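PDB 4H61: mediator of RNA polymerase II transcription subunit 6 from Schizosaccharomyces pombe, which serves as a component of the Mediator complex, a coactivator that relays signals from gene-specific regulators to the RNA polymerase II transcription machinery. Local coordinates for residues E30-S35 and I71-I76; L100-V105 and Y111-A116. One frame throughout, in Å; residues are numbered along the deposited sequence.

Interaction 1. Residues E30-S35 and I71-I76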
loop_
_atom_site.group_PDB
_atom_site.type_symbol
_atom_site.label_atom_id
_atom_site.label_comp_id
_atom_site.label_asym_id
_atom_site.label_seq_id
_atom_site.Cartn_x
_atom_site.Cartn_y
_atom_site.Cartn_z
ATOM N N GLU A 30 -8.905 2.965 1.605
ATOM C CA GLU A 30 -9.496 3.988 2.457
ATOM C C GLU A 30 -9.763 3.388 3.828
ATOM O O GLU A 30 -9.559 4.038 4.856
ATOM C CB GLU A 30 -10.790 4.518 1.848
ATOM C CG GLU A 30 -11.364 5.716 2.585
ATOM C CD GLU A 30 -12.368 6.476 1.747
ATOM O OE1 GLU A 30 -12.219 6.475 0.503
ATOM O OE2 GLU A 30 -13.308 7.067 2.328
ATOM N N TYR A 31 -10.224 2.140 3.823
ATOM C CA TYR A 31 -10.422 1.364 5.038
ATOM C C TYR A 31 -9.121 1.323 5.819
ATOM O O TYR A 31 -9.078 1.629 7.018
ATOM C CB TYR A 31 -10.834 -0.059 4.658
ATOM C CG TYR A 31 -11.210 -0.967 5.809
ATOM C CD1 TYR A 31 -12.066 -0.539 6.817
ATOM C CD2 TYR A 31 -10.736 -2.275 5.862
ATOM C CE1 TYR A 31 -12.425 -1.386 7.860
ATOM C CE2 TYR A 31 -11.091 -3.129 6.896
ATOM C CZ TYR A 31 -11.934 -2.681 7.893
ATOM O OH TYR A 31 -12.279 -3.536 8.921
ATOM N N PHE A 32 -8.061 0.949 5.114
ATOM C CA PHE A 32 -6.737 0.840 5.697
ATOM C C PHE A 32 -6.329 2.156 6.345
ATOM O O PHE A 32 -5.649 2.161 7.366
ATOM C CB PHE A 32 -5.729 0.429 4.614
ATOM C CG PHE A 32 -4.346 0.179 5.135
ATOM C CD1 PHE A 32 -4.011 -1.050 5.683
ATOM C CD2 PHE A 32 -3.375 1.177 5.070
ATOM C CE1 PHE A 32 -2.737 -1.280 6.167
ATOM C CE2 PHE A 32 -2.092 0.963 5.552
ATOM C CZ PHE A 32 -1.768 -0.265 6.107
ATOM N N SER A 33 -6.775 3.270 5.765
ATOM C CA SER A 33 -6.432 4.607 6.268
ATOM C C SER A 33 -6.964 4.932 7.661
ATOM O O SER A 33 -6.416 5.791 8.348
ATOM C CB SER A 33 -6.902 5.677 5.291
ATOM O OG SER A 33 -6.217 5.535 4.064
ATOM N N GLN A 34 -8.036 4.269 8.073
ATOM C CA GLN A 34 -8.613 4.536 9.380
ATOM C C GLN A 34 -7.950 3.664 10.454
ATOM O O GLN A 34 -8.308 3.723 11.634
ATOM C CB GLN A 34 -10.127 4.309 9.343
ATOM C CG GLN A 34 -10.861 5.176 8.316
ATOM C CD GLN A 34 -10.873 6.666 8.673
ATOM O OE1 GLN A 34 -11.205 7.056 9.795
ATOM N NE2 GLN A 34 -10.511 7.502 7.709
ATOM N N SER A 35 -6.966 2.871 10.038
ATOM C CA SER A 35 -6.336 1.902 10.929
ATOM C C SER A 35 -4.999 2.433 11.440
ATOM O O SER A 35 -4.403 3.320 10.819
ATOM C CB SER A 35 -6.115 0.583 10.191
ATOM O OG SER A 35 -4.915 0.628 9.434
ATOM N N ILE A 71 7.160 7.379 1.686
ATOM C CA ILE A 71 6.302 6.268 2.109
ATOM C C ILE A 71 5.043 6.146 1.236
ATOM O O ILE A 71 4.369 7.142 0.950
ATOM C CB ILE A 71 5.877 6.410 3.590
ATOM C CG1 ILE A 71 7.107 6.455 4.501
ATOM C CG2 ILE A 71 4.956 5.277 4.008
ATOM C CD1 ILE A 71 8.072 5.353 4.249
ATOM N N GLN A 72 4.735 4.927 0.805
ATOM C CA GLN A 72 3.567 4.691 -0.038
ATOM C C GLN A 72 2.877 3.403 0.364
ATOM O O GLN A 72 3.524 2.461 0.831
ATOM C CB GLN A 72 3.950 4.609 -1.525
ATOM C CG GLN A 72 4.685 5.827 -2.065
ATOM C CD GLN A 72 4.876 5.799 -3.588
ATOM O OE1 GLN A 72 4.962 4.728 -4.211
ATOM N NE2 GLN A 72 4.941 6.987 -4.191
ATOM N N PHE A 73 1.563 3.368 0.176
ATOM C CA PHE A 73 0.790 2.150 0.370
ATOM C C PHE A 73 0.139 1.752 -0.945
ATOM O O PHE A 73 -0.534 2.559 -1.585
ATOM C CB PHE A 73 -0.277 2.355 1.442
ATOM C CG PHE A 73 0.290 2.621 2.806
ATOM C CD1 PHE A 73 0.680 1.568 3.625
ATOM C CD2 PHE A 73 0.453 3.922 3.262
ATOM C CE1 PHE A 73 1.212 1.807 4.879
ATOM C CE2 PHE A 73 0.988 4.173 4.522
ATOM C CZ PHE A 73 1.366 3.115 5.332
ATOM N N VAL A 74 0.350 0.509 -1.358
ATOM C CA VAL A 74 -0.241 0.034 -2.595
ATOM C C VAL A 74 -0.860 -1.336 -2.396
ATOM O O VAL A 74 -0.469 -2.090 -1.498
ATOM C CB VAL A 74 0.793 -0.030 -3.750
ATOM C CG1 VAL A 74 1.459 1.322 -3.948
ATOM C CG2 VAL A 74 1.838 -1.106 -3.478
ATOM N N ILE A 75 -1.840 -1.646 -3.236
ATOM C CA ILE A 75 -2.449 -2.963 -3.254
ATOM C C ILE A 75 -1.644 -3.846 -4.190
ATOM O O ILE A 75 -1.392 -3.477 -5.341
ATOM C CB ILE A 75 -3.896 -2.872 -3.741
ATOM C CG1 ILE A 75 -4.688 -1.929 -2.827
ATOM C CG2 ILE A 75 -4.525 -4.259 -3.811
ATOM C CD1 ILE A 75 -6.023 -1.516 -3.381
ATOM N N ILE A 76 -1.216 -5.003 -3.695
ATOM C CA ILE A 76 -0.384 -5.896 -4.502
ATOM C C ILE A 76 -1.016 -7.270 -4.694
ATOM O O ILE A 76 -0.430 -8.137 -5.336
ATOM C CB ILE A 76 1.015 -6.076 -3.896
ATOM C CG1 ILE A 76 0.923 -6.868 -2.581
ATOM C CG2 ILE A 76 1.679 -4.724 -3.700
ATOM C CD1 ILE A 76 2.239 -7.003 -1.854
#

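Interaction 2. Residues L100-V105 and Y111-A116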
loop_
_atom_site.group_PDB
_atom_site.type_symbol
_atom_site.label_atom_id
_atom_site.label_comp_id
_atom_site.label_asym_id
_atom_site.label_seq_id
_atom_site.Cartn_x
_atom_site.Cartn_y
_atom_site.Cartn_z
ATOM N N LEU A 100 8.799 -2.190 2.776
ATOM C CA LEU A 100 9.041 -2.009 4.203
ATOM C C LEU A 100 8.295 -3.046 5.025
ATOM O O LEU A 100 8.902 -3.762 5.822
ATOM C CB LEU A 100 8.649 -0.596 4.638
ATOM C CG LEU A 100 9.552 0.468 4.016
ATOM C CD1 LEU A 100 9.175 1.894 4.471
ATOM C CD2 LEU A 100 11.000 0.123 4.337
ATOM N N THR A 101 6.976 -3.103 4.850
ATOM C CA THR A 101 6.159 -4.125 5.495
ATOM C C THR A 101 4.926 -4.477 4.646
ATOM O O THR A 101 4.533 -3.711 3.760
ATOM C CB THR A 101 5.761 -3.734 6.958
ATOM O OG1 THR A 101 4.351 -3.923 7.162
ATOM C CG2 THR A 101 6.120 -2.298 7.272
ATOM N N VAL A 102 4.332 -5.646 4.884
ATOM C CA VAL A 102 3.088 -5.978 4.191
ATOM C C VAL A 102 1.971 -6.392 5.150
ATOM O O VAL A 102 2.225 -6.967 6.208
ATOM C CB VAL A 102 3.276 -6.992 3.012
ATOM C CG1 VAL A 102 4.738 -7.373 2.830
ATOM C CG2 VAL A 102 2.405 -8.219 3.181
ATOM N N TYR A 103 0.736 -6.064 4.785
ATOM C CA TYR A 103 -0.400 -6.253 5.676
ATOM C C TYR A 103 -1.464 -7.072 4.974
ATOM O O TYR A 103 -1.598 -7.014 3.752
ATOM C CB TYR A 103 -1.006 -4.898 6.076
ATOM C CG TYR A 103 0.013 -3.834 6.435
ATOM C CD1 TYR A 103 0.753 -3.193 5.446
ATOM C CD2 TYR A 103 0.222 -3.457 7.765
ATOM C CE1 TYR A 103 1.680 -2.229 5.762
ATOM C CE2 TYR A 103 1.152 -2.485 8.090
ATOM C CZ TYR A 103 1.875 -1.874 7.077
ATOM O OH TYR A 103 2.806 -0.906 7.365
ATOM N N PHE A 104 -2.231 -7.826 5.753
ATOM C CA PHE A 104 -3.375 -8.549 5.218
ATOM C C PHE A 104 -4.679 -7.873 5.610
ATOM O O PHE A 104 -4.836 -7.401 6.734
ATOM C CB PHE A 104 -3.375 -9.996 5.702
ATOM C CG PHE A 104 -2.257 -10.816 5.132
ATOM C CD1 PHE A 104 -1.608 -10.414 3.973
ATOM C CD2 PHE A 104 -1.852 -11.992 5.747
ATOM C CE1 PHE A 104 -0.579 -11.164 3.441
ATOM C CE2 PHE A 104 -0.823 -12.752 5.220
ATOM C CZ PHE A 104 -0.185 -12.336 4.070
ATOM N N VAL A 105 -5.600 -7.803 4.661
ATOM C CA VAL A 105 -6.961 -7.395 4.952
ATOM C C VAL A 105 -7.823 -8.618 4.687
ATOM O O VAL A 105 -8.341 -8.811 3.584
ATOM C CB VAL A 105 -7.411 -6.201 4.084
ATOM C CG1 VAL A 105 -8.747 -5.670 4.571
ATOM C CG2 VAL A 105 -6.370 -5.096 4.126
ATOM N N TYR A 111 -4.029 -6.823 9.667
ATOM C CA TYR A 111 -2.879 -7.129 10.502
ATOM C C TYR A 111 -1.632 -7.260 9.625
ATOM O O TYR A 111 -1.743 -7.513 8.422
ATOM C CB TYR A 111 -3.120 -8.411 11.309
ATOM C CG TYR A 111 -3.583 -9.599 10.487
ATOM C CD1 TYR A 111 -2.664 -10.440 9.858
ATOM C CD2 TYR A 111 -4.939 -9.888 10.346
ATOM C CE1 TYR A 111 -3.084 -11.534 9.101
ATOM C CE2 TYR A 111 -5.367 -10.980 9.592
ATOM C CZ TYR A 111 -4.434 -11.799 8.972
ATOM O OH TYR A 111 -4.851 -12.881 8.221
ATOM N N MET A 112 -0.454 -7.059 10.217
ATOM C CA MET A 112 0.814 -7.248 9.504
ATOM C C MET A 112 0.993 -8.718 9.160
ATOM O O MET A 112 0.668 -9.603 9.955
ATOM C CB MET A 112 2.006 -6.780 10.349
ATOM C CG MET A 112 1.930 -5.324 10.810
ATOM S SD MET A 112 3.288 -4.781 11.889
ATOM C CE MET A 112 4.695 -5.204 10.864
ATOM N N ALA A 113 1.498 -8.977 7.965
ATOM C CA ALA A 113 1.778 -10.337 7.545
ATOM C C ALA A 113 3.118 -10.680 8.151
ATOM O O ALA A 113 3.838 -9.780 8.589
ATOM C CB ALA A 113 1.853 -10.400 6.036
ATOM N N PRO A 114 3.465 -11.973 8.194
ATOM C CA PRO A 114 4.810 -12.342 8.645
ATOM C C PRO A 114 5.893 -11.651 7.811
ATOM O O PRO A 114 5.662 -11.283 6.654
ATOM C CB PRO A 114 4.849 -13.855 8.415
ATOM C CG PRO A 114 3.436 -14.278 8.538
ATOM C CD PRO A 114 2.614 -13.153 7.971
ATOM N N ASN A 115 7.066 -11.476 8.408
ATOM C CA ASN A 115 8.135 -10.733 7.769
ATOM C C ASN A 115 8.561 -11.359 6.440
ATOM O O ASN A 115 9.002 -10.662 5.517
ATOM C CB ASN A 115 9.322 -10.591 8.723
ATOM C CG ASN A 115 10.507 -9.915 8.077
ATOM O OD1 ASN A 115 10.535 -8.693 7.928
ATOM N ND2 ASN A 115 11.494 -10.710 7.676
ATOM N N ALA A 116 8.394 -12.675 6.339
ATOM C CA ALA A 116 8.811 -13.421 5.157
ATOM C C ALA A 116 8.200 -12.869 3.876
ATOM O O ALA A 116 8.837 -12.887 2.817
ATOM C CB ALA A 116 8.470 -14.891 5.309
#

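Interaction 1. Residues E30-S35 and I71-I76
Phe32, in the last turn of helix 28-33, and Phe73, on the edge strand 70-79 of the antiparallel sheet, bring their backbones no nearer than 9.3 Å between CA atoms, a gap that only the two rings bridge. Phe32 sends its CG anti to the backbone N (chi1 -175°), which sets the ring on the strand side of the helix. Its CE2 comes down over one face of the Phe73 ring, 3.4 Å from Phe73 CD1, with CZ following over the same CD1-CE1 side. The planes are turned 53° against each other with centroids 5.1 Å apart, so the pair is oblique, neither stacked nor T-shaped. On the helix side, Ser35 OG hydrogen-bonds to Phe32 O at 2.7 Å, in the carbonyl plane on a lone pair, and Ser35 N uses the same oxygen. Tyr103 of strand 97-106 meets the Phe32 ring edge-to-face, and Ile86 also touches it. Were Phe73 an alanine, Phe32 CE2 and CZ would probably lose the ring face they rest on, opening a gap between helix and sheet. With no hydrogen bond or charge pair crossing between the segments, this buried join depends on apolar and aromatic contact.

Interaction 2. Residues L100-V105 and Y111-A116
Phe104 holds CG beside its backbone N (chi1 -68°), whereas Tyr111 places CG between N and the carbonyl carbon (chi1 51°), and these settings swing Tyr111 CE1 to the edge of the Phe104 ring, 3.6 Å from CD2. The two belong to the antiparallel beta hairpin of strands 97-106 and 109-112, where they form a hydrogen-bonded pair: Phe104 N gives to Tyr111 O at 2.7 Å, and Tyr111 N returns a bond to Phe104 O. Phe104 CB lies over the face of the Tyr111 ring, a CH-pi contact 4.1 Å from its centroid. Tyr103 and Met112 are the neighbouring non-hydrogen-bonded pair. Their side chains run alongside, Met112 CG reaching Tyr103 CD2, and the bend in the methionine chain brings CE to Thr101 OG1. Past the strand end, Ala113 N still gives an almost straight bond to Val102 O (2.8 Å, 173° at the hydrogen), carrying one more backbone bond into the short link before helix 115-135. Tyr117 of that helix meets Phe104 edge-to-face. Ala113 CB packs against Val102 CG2 at 3.6 Å and sits over one face of the Phe104 ring, 3.4 Å from Phe104 CZ.

From the N terminus, helix 28-33 follows helix 14-19, and interaction 1 closes a loop of 35 residues, about half of them helical, when the chain reaches strand 70-79. Strand 83-91 then leads to strand 97-106, and interaction 2 closes a much shorter hairpin loop before helix 115-135 begins. The two loops follow in series, neither nested nor crossed. Their centres lie about 12 Å apart, yet they touch: Phe73 CE1 approaches Tyr103 OH at 4.0 Å, and Ile71 CD1 meets Leu100 CD1 at 3.6 Å. Interaction 1 sets helix 28-33 against the sheet's outer strand 70-79; interaction 2 adds the last strand and the approach to helix 115-135, its Tyr103 reaching both phenylalanines of interaction 1.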